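Local coordinates for putative Glycerophosphoryl diester phosphodiesterase (Silicibacter pomeroyi, PDB 3L12), which belongs to the glycerophosphoryl diester phosphodiesterase family, adopts a TIM-barrel fold and carries a magnesium ion, at residues A[24-32]-A[111-121]; A[183-193]-A[203-211]. All blocks are in the same frame, centred on the assembly; numbering follows the deposited sequence.

Contact 1 of 2, residues A[24-32]-A[111-121]; sequences RGARGVMPE and YGRRFPDQAFL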
loop_
_atom_site.group_PDB
_atom_site.type_symbol
_atom_site.label_atom_id
_atom_site.label_comp_id
_atom_site.label_asym_id
_atom_site.label_seq_id
_atom_site.Cartn_x
_atom_site.Cartn_y
_atom_site.Cartn_z
ATOM N N ARG A 24 0.223 -1.583 -13.310
ATOM C CA ARG A 24 1.458 -0.798 -13.104
ATOM C C ARG A 24 1.984 -1.011 -11.691
ATOM O O ARG A 24 2.607 -0.184 -11.145
ATOM C CB ARG A 24 1.230 0.700 -13.396
ATOM C CG ARG A 24 0.526 0.892 -14.716
ATOM C CD ARG A 24 0.304 2.338 -15.066
ATOM N NE ARG A 24 -0.467 2.361 -16.290
ATOM C CZ ARG A 24 -0.995 3.458 -16.858
ATOM N NH1 ARG A 24 -0.824 4.683 -16.335
ATOM N NH2 ARG A 24 -1.752 3.313 -17.947
ATOM N N GLY A 25 1.735 -2.197 -11.142
ATOM C CA GLY A 25 2.000 -2.452 -9.745
ATOM C C GLY A 25 0.684 -2.280 -9.008
ATOM O O GLY A 25 -0.204 -3.154 -9.040
ATOM N N ALA A 26 0.503 -1.146 -8.326
ATOM C CA ALA A 26 -0.732 -0.836 -7.590
ATOM C C ALA A 26 -0.883 0.682 -7.626
ATOM O O ALA A 26 -0.654 1.349 -6.641
ATOM C CB ALA A 26 -0.678 -1.298 -6.190
ATOM N N ARG A 27 -1.220 1.203 -8.798
ATOM C CA ARG A 27 -1.303 2.633 -9.008
ATOM C C ARG A 27 -2.222 3.354 -8.018
ATOM O O ARG A 27 -2.031 4.520 -7.706
ATOM C CB ARG A 27 -1.730 2.890 -10.457
ATOM C CG ARG A 27 -2.042 4.358 -10.818
ATOM C CD ARG A 27 -2.232 4.597 -12.303
ATOM N NE ARG A 27 -3.368 3.844 -12.865
ATOM C CZ ARG A 27 -3.981 4.098 -13.989
ATOM N NH1 ARG A 27 -3.615 5.116 -14.775
ATOM N NH2 ARG A 27 -5.037 3.372 -14.336
ATOM N N GLY A 28 -3.278 2.718 -7.528
ATOM C CA GLY A 28 -4.078 3.379 -6.480
ATOM C C GLY A 28 -3.420 3.577 -5.128
ATOM O O GLY A 28 -3.909 4.382 -4.343
ATOM N N VAL A 29 -2.318 2.860 -4.836
ATOM C CA VAL A 29 -1.630 2.835 -3.561
ATOM C C VAL A 29 -0.186 3.452 -3.576
ATOM O O VAL A 29 0.214 4.137 -2.661
ATOM C CB VAL A 29 -1.556 1.373 -2.981
ATOM C CG1 VAL A 29 -0.999 1.397 -1.530
ATOM C CG2 VAL A 29 -2.973 0.689 -3.099
HETATM N N MSE A 30 0.561 3.162 -4.633
HETATM C CA MSE A 30 1.907 3.544 -4.814
HETATM C C MSE A 30 2.137 4.116 -6.200
HETATM O O MSE A 30 1.434 3.798 -7.101
HETATM C CB MSE A 30 2.831 2.327 -4.667
HETATM C CG MSE A 30 2.891 1.887 -3.216
HETATM SE SE MSE A 30 3.830 2.965 -1.949
HETATM C CE MSE A 30 5.631 2.362 -2.384
ATOM N N PRO A 31 3.106 5.037 -6.333
ATOM C CA PRO A 31 3.441 5.573 -7.666
ATOM C C PRO A 31 3.562 4.460 -8.684
ATOM O O PRO A 31 4.271 3.454 -8.460
ATOM C CB PRO A 31 4.781 6.309 -7.438
ATOM C CG PRO A 31 5.193 5.924 -6.145
ATOM C CD PRO A 31 4.006 5.578 -5.301
ATOM N N GLU A 32 2.954 4.686 -9.810
ATOM C CA GLU A 32 2.873 3.651 -10.816
ATOM C C GLU A 32 4.201 3.323 -11.460
ATOM O O GLU A 32 5.072 4.154 -11.571
ATOM C CB GLU A 32 1.911 4.103 -11.894
ATOM C CG GLU A 32 2.432 5.296 -12.764
ATOM C CD GLU A 32 1.370 5.833 -13.665
ATOM O OE1 GLU A 32 0.457 6.516 -13.119
ATOM O OE2 GLU A 32 1.438 5.575 -14.869
ATOM N N TYR A 111 -5.559 13.731 -13.395
ATOM C CA TYR A 111 -4.982 12.434 -13.171
ATOM C C TYR A 111 -4.704 12.229 -11.694
ATOM O O TYR A 111 -5.034 11.143 -11.163
ATOM C CB TYR A 111 -3.708 12.282 -13.956
ATOM C CG TYR A 111 -3.191 10.870 -14.074
ATOM C CD1 TYR A 111 -3.578 10.059 -15.114
ATOM C CD2 TYR A 111 -2.197 10.408 -13.225
ATOM C CE1 TYR A 111 -3.028 8.765 -15.267
ATOM C CE2 TYR A 111 -1.653 9.137 -13.361
ATOM C CZ TYR A 111 -2.077 8.336 -14.408
ATOM O OH TYR A 111 -1.505 7.081 -14.559
ATOM N N GLY A 112 -4.184 13.247 -10.987
ATOM C CA GLY A 112 -3.931 13.150 -9.563
ATOM C C GLY A 112 -5.193 12.883 -8.753
ATOM O O GLY A 112 -5.184 12.105 -7.769
ATOM N N ARG A 113 -6.286 13.542 -9.144
ATOM C CA ARG A 113 -7.562 13.342 -8.480
ATOM C C ARG A 113 -8.109 11.938 -8.650
ATOM O O ARG A 113 -8.963 11.519 -7.837
ATOM C CB ARG A 113 -8.611 14.384 -8.890
ATOM C CG ARG A 113 -8.354 15.745 -8.253
ATOM C CD ARG A 113 -9.559 16.724 -8.503
ATOM N NE ARG A 113 -9.813 16.932 -9.924
ATOM C CZ ARG A 113 -9.185 17.816 -10.691
ATOM N NH1 ARG A 113 -8.263 18.634 -10.172
ATOM N NH2 ARG A 113 -9.488 17.910 -11.975
ATOM N N ARG A 114 -7.687 11.242 -9.706
ATOM C CA ARG A 114 -8.130 9.862 -9.907
ATOM C C ARG A 114 -7.582 8.975 -8.789
ATOM O O ARG A 114 -8.279 8.026 -8.372
ATOM C CB ARG A 114 -7.663 9.297 -11.230
ATOM C CG ARG A 114 -8.291 9.883 -12.424
ATOM C CD ARG A 114 -7.647 9.380 -13.643
ATOM N NE ARG A 114 -7.783 7.948 -13.879
ATOM C CZ ARG A 114 -7.294 7.359 -14.980
ATOM N NH1 ARG A 114 -6.671 8.071 -15.945
ATOM N NH2 ARG A 114 -7.440 6.089 -15.141
ATOM N N PHE A 115 -6.366 9.264 -8.284
ATOM C CA PHE A 115 -5.658 8.423 -7.317
ATOM C C PHE A 115 -5.202 9.280 -6.111
ATOM O O PHE A 115 -3.989 9.455 -5.842
ATOM C CB PHE A 115 -4.467 7.728 -7.977
ATOM C CG PHE A 115 -4.842 7.030 -9.250
ATOM C CD1 PHE A 115 -5.625 5.868 -9.183
ATOM C CD2 PHE A 115 -4.547 7.552 -10.500
ATOM C CE1 PHE A 115 -6.014 5.247 -10.321
ATOM C CE2 PHE A 115 -4.959 6.868 -11.658
ATOM C CZ PHE A 115 -5.676 5.722 -11.543
ATOM N N PRO A 116 -6.192 9.749 -5.325
ATOM C CA PRO A 116 -5.916 10.695 -4.236
ATOM C C PRO A 116 -5.241 10.095 -2.995
ATOM O O PRO A 116 -4.719 10.823 -2.135
ATOM C CB PRO A 116 -7.301 11.246 -3.891
ATOM C CG PRO A 116 -8.254 10.104 -4.249
ATOM C CD PRO A 116 -7.628 9.403 -5.457
ATOM N N ASP A 117 -5.255 8.777 -2.918
ATOM C CA ASP A 117 -4.742 8.076 -1.778
ATOM C C ASP A 117 -3.377 7.438 -1.990
ATOM O O ASP A 117 -2.778 6.855 -1.073
ATOM C CB ASP A 117 -5.743 7.006 -1.355
ATOM C CG ASP A 117 -7.047 7.573 -0.817
ATOM O OD1 ASP A 117 -7.244 8.804 -0.616
ATOM O OD2 ASP A 117 -7.890 6.663 -0.605
ATOM N N GLN A 118 -2.790 7.676 -3.151
ATOM C CA GLN A 118 -1.500 7.133 -3.506
ATOM C C GLN A 118 -0.435 7.839 -2.681
ATOM O O GLN A 118 -0.438 9.062 -2.594
ATOM C CB GLN A 118 -1.255 7.369 -5.003
ATOM C CG GLN A 118 0.090 6.838 -5.479
ATOM C CD GLN A 118 0.404 7.309 -6.884
ATOM O OE1 GLN A 118 1.179 8.230 -7.024
ATOM N NE2 GLN A 118 -0.101 6.603 -7.934
ATOM N N ALA A 119 0.479 7.074 -2.112
ATOM C CA ALA A 119 1.603 7.613 -1.389
ATOM C C ALA A 119 2.401 8.575 -2.251
ATOM O O ALA A 119 2.456 8.429 -3.462
ATOM C CB ALA A 119 2.513 6.502 -0.884
ATOM N N PHE A 120 3.022 9.544 -1.594
ATOM C CA PHE A 120 3.754 10.584 -2.315
ATOM C C PHE A 120 5.199 10.472 -1.944
ATOM O O PHE A 120 5.588 10.884 -0.831
ATOM C CB PHE A 120 3.201 11.996 -2.007
ATOM C CG PHE A 120 3.800 13.048 -2.903
ATOM C CD1 PHE A 120 3.198 13.319 -4.116
ATOM C CD2 PHE A 120 4.945 13.734 -2.543
ATOM C CE1 PHE A 120 3.754 14.264 -4.987
ATOM C CE2 PHE A 120 5.512 14.692 -3.413
ATOM C CZ PHE A 120 4.890 14.950 -4.628
ATOM N N LEU A 121 5.984 9.937 -2.888
ATOM C CA LEU A 121 7.386 9.663 -2.712
ATOM C C LEU A 121 8.226 10.660 -3.523
ATOM O O LEU A 121 7.792 11.098 -4.563
ATOM C CB LEU A 121 7.731 8.209 -3.156
ATOM C CG LEU A 121 7.031 7.023 -2.477
ATOM C CD1 LEU A 121 7.477 5.624 -3.037
ATOM C CD2 LEU A 121 7.275 7.129 -0.946
HETATM O O HOH W 1 -5.641 6.453 -4.777
HETATM O O HOH W 2 -1.185 4.795 -0.264
HETATM O O HOH W 3 1.167 7.055 -10.495
#
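The Phe-115 ring lies between two arginine side chains. Arg-27 CG sits over the centre of one face, 3.8 Å from the centroid, and Arg-114 CB rests on the opposite face, nearer the rim. Further out, the Arg-27 guanidinium takes Phe-115 CZ over one of its own faces, the two planes 32° apart. A bend at chi3 (62°) swings the guanidinium so that NH1, at its edge, gives Tyr-111 OH an in-plane hydrogen bond (Arg-27 NH1 to Tyr-111 OH 2.9 Å). At the edge of the Tyr-111 ring, OH donates a very short bond to Glu-32 OE1 (2.5 Å). The other carboxylate oxygen, Glu-32 OE2, forms a salt bridge with Arg-24 NH1.

Gln-118 reaches across with an extended chain. Its NE2 meets Arg-27 O at 2.8 Å, on a lone pair of that carbonyl oxygen, with an N-H...O angle of 171°. A water links the same NE2 to Glu-32 N and OE1. One residue on, Ala-119 N donates to Val-29 O (3.0 Å).

Segment 24-32 lies in the beta-alpha loop of the TIM barrel from strand 19-23 to helix 35-43, beside the magnesium site. Asp-296, just after strand 292-295, pairs with Arg-27 NH2. Helix 35-43 packs against Ala-26 and Val-29, and Asp-117 pairs with Arg-300 of the second subunit.

Contact 2 of 2, residues A[183-193]-A[203-211]; sequences TVMHSFDWALL and LPTSYLSQL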
loop_
_atom_site.group_PDB
_atom_site.type_symbol
_atom_site.label_atom_id
_atom_site.label_comp_id
_atom_site.label_asym_id
_atom_site.label_seq_id
_atom_site.Cartn_x
_atom_site.Cartn_y
_atom_site.Cartn_z
ATOM N N THR A 183 6.680 -14.652 -18.412
ATOM C CA THR A 183 6.377 -13.500 -19.249
ATOM C C THR A 183 5.388 -13.730 -20.394
ATOM O O THR A 183 5.490 -14.676 -21.158
ATOM C CB THR A 183 7.692 -12.974 -19.869
ATOM O OG1 THR A 183 8.613 -12.645 -18.815
ATOM C CG2 THR A 183 7.420 -11.737 -20.760
ATOM N N VAL A 184 4.464 -12.775 -20.493
ATOM C CA VAL A 184 3.483 -12.716 -21.536
ATOM C C VAL A 184 3.651 -11.413 -22.287
ATOM O O VAL A 184 3.691 -10.346 -21.680
ATOM C CB VAL A 184 2.049 -12.786 -20.968
ATOM C CG1 VAL A 184 1.003 -12.717 -22.089
ATOM C CG2 VAL A 184 1.876 -14.036 -20.143
HETATM N N MSE A 185 3.763 -11.492 -23.610
HETATM C CA MSE A 185 3.931 -10.329 -24.453
HETATM C C MSE A 185 2.538 -9.768 -24.789
HETATM O O MSE A 185 1.724 -10.452 -25.353
HETATM C CB MSE A 185 4.753 -10.714 -25.668
HETATM C CG MSE A 185 6.129 -11.288 -25.291
HETATM SE SE MSE A 185 7.399 -10.048 -24.570
HETATM C CE MSE A 185 8.194 -9.470 -26.188
ATOM N N HIS A 186 2.306 -8.503 -24.438
ATOM C CA HIS A 186 0.974 -7.887 -24.360
ATOM C C HIS A 186 0.966 -6.540 -25.058
ATOM O O HIS A 186 1.894 -5.760 -24.853
ATOM C CB HIS A 186 0.710 -7.808 -22.838
ATOM C CG HIS A 186 -0.541 -7.139 -22.373
ATOM N ND1 HIS A 186 -1.793 -7.712 -22.470
ATOM C CD2 HIS A 186 -0.700 -6.003 -21.643
ATOM C CE1 HIS A 186 -2.674 -6.919 -21.872
ATOM N NE2 HIS A 186 -2.036 -5.885 -21.359
ATOM N N SER A 187 -0.053 -6.254 -25.883
ATOM C CA SER A 187 -0.072 -4.979 -26.580
ATOM C C SER A 187 -1.370 -4.643 -27.268
ATOM O O SER A 187 -2.139 -5.528 -27.655
ATOM C CB SER A 187 1.030 -5.012 -27.691
ATOM O OG SER A 187 1.405 -3.702 -28.127
ATOM N N PHE A 188 -1.542 -3.345 -27.457
ATOM C CA PHE A 188 -2.553 -2.830 -28.357
ATOM C C PHE A 188 -2.052 -2.938 -29.800
ATOM O O PHE A 188 -2.844 -2.921 -30.717
ATOM C CB PHE A 188 -2.873 -1.352 -28.120
ATOM C CG PHE A 188 -3.891 -1.101 -27.036
ATOM C CD1 PHE A 188 -5.237 -1.276 -27.270
ATOM C CD2 PHE A 188 -3.479 -0.656 -25.813
ATOM C CE1 PHE A 188 -6.174 -0.968 -26.268
ATOM C CE2 PHE A 188 -4.432 -0.375 -24.812
ATOM C CZ PHE A 188 -5.743 -0.530 -25.071
ATOM N N ASP A 189 -0.742 -2.984 -29.985
ATOM C CA ASP A 189 -0.099 -3.011 -31.341
ATOM C C ASP A 189 -0.066 -4.468 -31.771
ATOM O O ASP A 189 0.879 -5.211 -31.478
ATOM C CB ASP A 189 1.300 -2.387 -31.216
ATOM C CG ASP A 189 1.938 -2.046 -32.548
ATOM O OD1 ASP A 189 1.649 -2.747 -33.518
ATOM O OD2 ASP A 189 2.746 -1.072 -32.569
ATOM N N TRP A 190 -1.110 -4.881 -32.468
ATOM C CA TRP A 190 -1.278 -6.252 -32.851
ATOM C C TRP A 190 -0.223 -6.684 -33.870
ATOM O O TRP A 190 0.187 -7.833 -33.862
ATOM C CB TRP A 190 -2.696 -6.436 -33.372
ATOM C CG TRP A 190 -3.788 -6.432 -32.314
ATOM C CD1 TRP A 190 -3.702 -5.970 -31.036
ATOM C CD2 TRP A 190 -5.146 -6.856 -32.497
ATOM N NE1 TRP A 190 -4.909 -6.130 -30.393
ATOM C CE2 TRP A 190 -5.815 -6.654 -31.273
ATOM C CE3 TRP A 190 -5.842 -7.433 -33.558
ATOM C CZ2 TRP A 190 -7.141 -7.032 -31.072
ATOM C CZ3 TRP A 190 -7.181 -7.769 -33.371
ATOM C CH2 TRP A 190 -7.805 -7.570 -32.123
ATOM N N ALA A 191 0.225 -5.759 -34.721
ATOM C CA ALA A 191 1.263 -6.117 -35.673
ATOM C C ALA A 191 2.523 -6.441 -34.908
ATOM O O ALA A 191 3.212 -7.375 -35.258
ATOM C CB ALA A 191 1.494 -4.987 -36.727
ATOM N N LEU A 192 2.807 -5.676 -33.856
ATOM C CA LEU A 192 3.975 -5.901 -33.012
ATOM C C LEU A 192 3.915 -7.274 -32.341
ATOM O O LEU A 192 4.947 -7.908 -32.170
ATOM C CB LEU A 192 4.158 -4.779 -31.967
ATOM C CG LEU A 192 5.559 -4.574 -31.360
ATOM C CD1 LEU A 192 6.587 -4.117 -32.408
ATOM C CD2 LEU A 192 5.505 -3.568 -30.164
ATOM N N LEU A 193 2.714 -7.737 -31.982
ATOM C CA LEU A 193 2.555 -9.054 -31.372
ATOM C C LEU A 193 2.928 -10.154 -32.391
ATOM O O LEU A 193 3.446 -11.191 -32.018
ATOM C CB LEU A 193 1.140 -9.257 -30.804
ATOM C CG LEU A 193 0.773 -8.361 -29.637
ATOM C CD1 LEU A 193 -0.719 -8.503 -29.310
ATOM C CD2 LEU A 193 1.664 -8.661 -28.400
ATOM N N LEU A 203 6.894 -17.479 -25.968
ATOM C CA LEU A 203 6.180 -16.561 -25.082
ATOM C C LEU A 203 4.789 -16.320 -25.644
ATOM O O LEU A 203 4.650 -15.972 -26.838
ATOM C CB LEU A 203 6.942 -15.245 -24.909
ATOM C CG LEU A 203 8.399 -15.322 -24.471
ATOM C CD1 LEU A 203 8.938 -13.887 -24.287
ATOM C CD2 LEU A 203 8.563 -16.116 -23.196
ATOM N N PRO A 204 3.751 -16.515 -24.821
ATOM C CA PRO A 204 2.434 -16.276 -25.353
ATOM C C PRO A 204 2.206 -14.776 -25.603
ATOM O O PRO A 204 2.892 -13.930 -25.023
ATOM C CB PRO A 204 1.499 -16.878 -24.299
ATOM C CG PRO A 204 2.245 -16.789 -23.026
ATOM C CD PRO A 204 3.715 -16.919 -23.408
ATOM N N THR A 205 1.230 -14.487 -26.471
ATOM C CA THR A 205 0.879 -13.142 -26.877
ATOM C C THR A 205 -0.537 -12.836 -26.366
ATOM O O THR A 205 -1.438 -13.704 -26.415
ATOM C CB THR A 205 0.982 -12.953 -28.424
ATOM O OG1 THR A 205 0.225 -13.964 -29.079
ATOM C CG2 THR A 205 2.448 -13.050 -28.904
ATOM N N SER A 206 -0.707 -11.591 -25.939
ATOM C CA SER A 206 -1.942 -11.082 -25.345
ATOM C C SER A 206 -2.379 -9.793 -26.036
ATOM O O SER A 206 -1.624 -8.837 -26.119
ATOM C CB SER A 206 -1.662 -10.824 -23.869
ATOM O OG SER A 206 -2.735 -10.185 -23.237
ATOM N N TYR A 207 -3.624 -9.786 -26.517
ATOM C CA TYR A 207 -4.175 -8.748 -27.385
ATOM C C TYR A 207 -5.157 -7.829 -26.654
ATOM O O TYR A 207 -6.263 -8.264 -26.271
ATOM C CB TYR A 207 -4.884 -9.440 -28.548
ATOM C CG TYR A 207 -3.934 -10.030 -29.607
ATOM C CD1 TYR A 207 -3.110 -11.132 -29.331
ATOM C CD2 TYR A 207 -3.897 -9.519 -30.898
ATOM C CE1 TYR A 207 -2.276 -11.665 -30.314
ATOM C CE2 TYR A 207 -3.042 -10.056 -31.894
ATOM C CZ TYR A 207 -2.216 -11.103 -31.582
ATOM O OH TYR A 207 -1.342 -11.626 -32.527
ATOM N N LEU A 208 -4.726 -6.609 -26.414
ATOM C CA LEU A 208 -5.536 -5.583 -25.813
ATOM C C LEU A 208 -6.545 -5.096 -26.835
ATOM O O LEU A 208 -6.232 -4.958 -28.056
ATOM C CB LEU A 208 -4.691 -4.371 -25.397
ATOM C CG LEU A 208 -3.905 -4.614 -24.126
ATOM C CD1 LEU A 208 -2.717 -3.647 -23.926
ATOM C CD2 LEU A 208 -4.910 -4.472 -22.965
ATOM N N SER A 209 -7.727 -4.749 -26.346
ATOM C CA SER A 209 -8.731 -4.081 -27.188
ATOM C C SER A 209 -9.523 -3.085 -26.330
ATOM O O SER A 209 -9.660 -3.252 -25.102
ATOM C CB SER A 209 -9.679 -5.088 -27.846
ATOM O OG SER A 209 -10.425 -5.779 -26.853
ATOM N N GLN A 210 -10.006 -2.036 -26.969
ATOM C CA GLN A 210 -10.863 -1.041 -26.323
ATOM C C GLN A 210 -11.726 -0.389 -27.432
ATOM O O GLN A 210 -11.190 0.191 -28.372
ATOM C CB GLN A 210 -10.056 -0.010 -25.554
ATOM C CG GLN A 210 -10.943 1.042 -24.855
ATOM C CD GLN A 210 -10.165 2.007 -24.064
ATOM O OE1 GLN A 210 -9.094 2.448 -24.485
ATOM N NE2 GLN A 210 -10.673 2.368 -22.897
ATOM N N LEU A 211 -13.041 -0.510 -27.333
ATOM C CA LEU A 211 -13.940 0.019 -28.375
ATOM C C LEU A 211 -13.954 1.524 -28.298
ATOM O O LEU A 211 -13.807 2.095 -27.207
ATOM C CB LEU A 211 -15.340 -0.531 -28.211
ATOM C CG LEU A 211 -15.486 -2.050 -28.380
ATOM C CD1 LEU A 211 -16.915 -2.477 -28.110
ATOM C CD2 LEU A 211 -15.061 -2.522 -29.717
HETATM O O HOH W 4 -5.717 -3.113 -30.064
HETATM O O HOH W 5 -1.079 -10.065 -34.783
#
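Leu-208 fits between two rings of the neighbouring strand and the turn after it. Its CB lies over the centre of the Phe-188 ring, 3.6 Å from the centroid. CG, anti to the carbonyl carbon (chi1 -77°), comes to 3.5 Å from His-186 CE1. At the tip, CD1 sits over the face of the imidazole and also touches Phe-188 CD2, while CD2 packs on CE1 of His-186. The same imidazole is held at its edge: His-186 ND1 and Ser-206 OG share a hydrogen bond of 2.8 Å. His-186 NE2 bonds an unknown ligand, probably from the crystallisation liquor.

On the sheet face of Met-185 and Thr-205, opposite to that of His-186 and Ser-206, Tyr-207 turns its edge to the face of Trp-190 in a T-shaped pair, planes 72° apart. Leu-193 CD1 lies over the centre of the tyrosine ring, 3.4 Å from its centroid. Trp-190 NE1 bonds Leu-208 O (2.9 Å), fastening the start of the helix to the strand.

Strands 183-187 and 205-209 run parallel, bonded from Met-185 N to Pro-204 O (2.9 Å) through to Leu-208 N with Ser-187 O. With helix 190-199 they form a beta-alpha-beta unit of the TIM barrel. Strand 145-150 flanks 183-187, and strand 248-251 flanks 205-209. Helix 160-176 packs on Met-185 and Leu-203, and helix 237-244 on Trp-190 and Tyr-207.

From the N terminus, the chain passes strand 19-23 and enters the loop of contact 1. It then runs through helix 35-43 and strands 48-55 and 61-63 before 111-121 returns to close a long loop of 78 residues. Contact 2 comes later and closes a short one, the crossover by helix 190-199 between adjacent strands. The two are in series and neither nest nor cross. They lie on opposite sides of the chain's centre, centres 25 Å apart, without touching. Contact 1 ties an excursion of the chain to a loop of the barrel; contact 2 joins two barrel strands. The side chains of Arg-24 and His-186 lie about 5 and 6 Å from the magnesium ion, which is bound by Glu-50, Asp-52 and Glu-149.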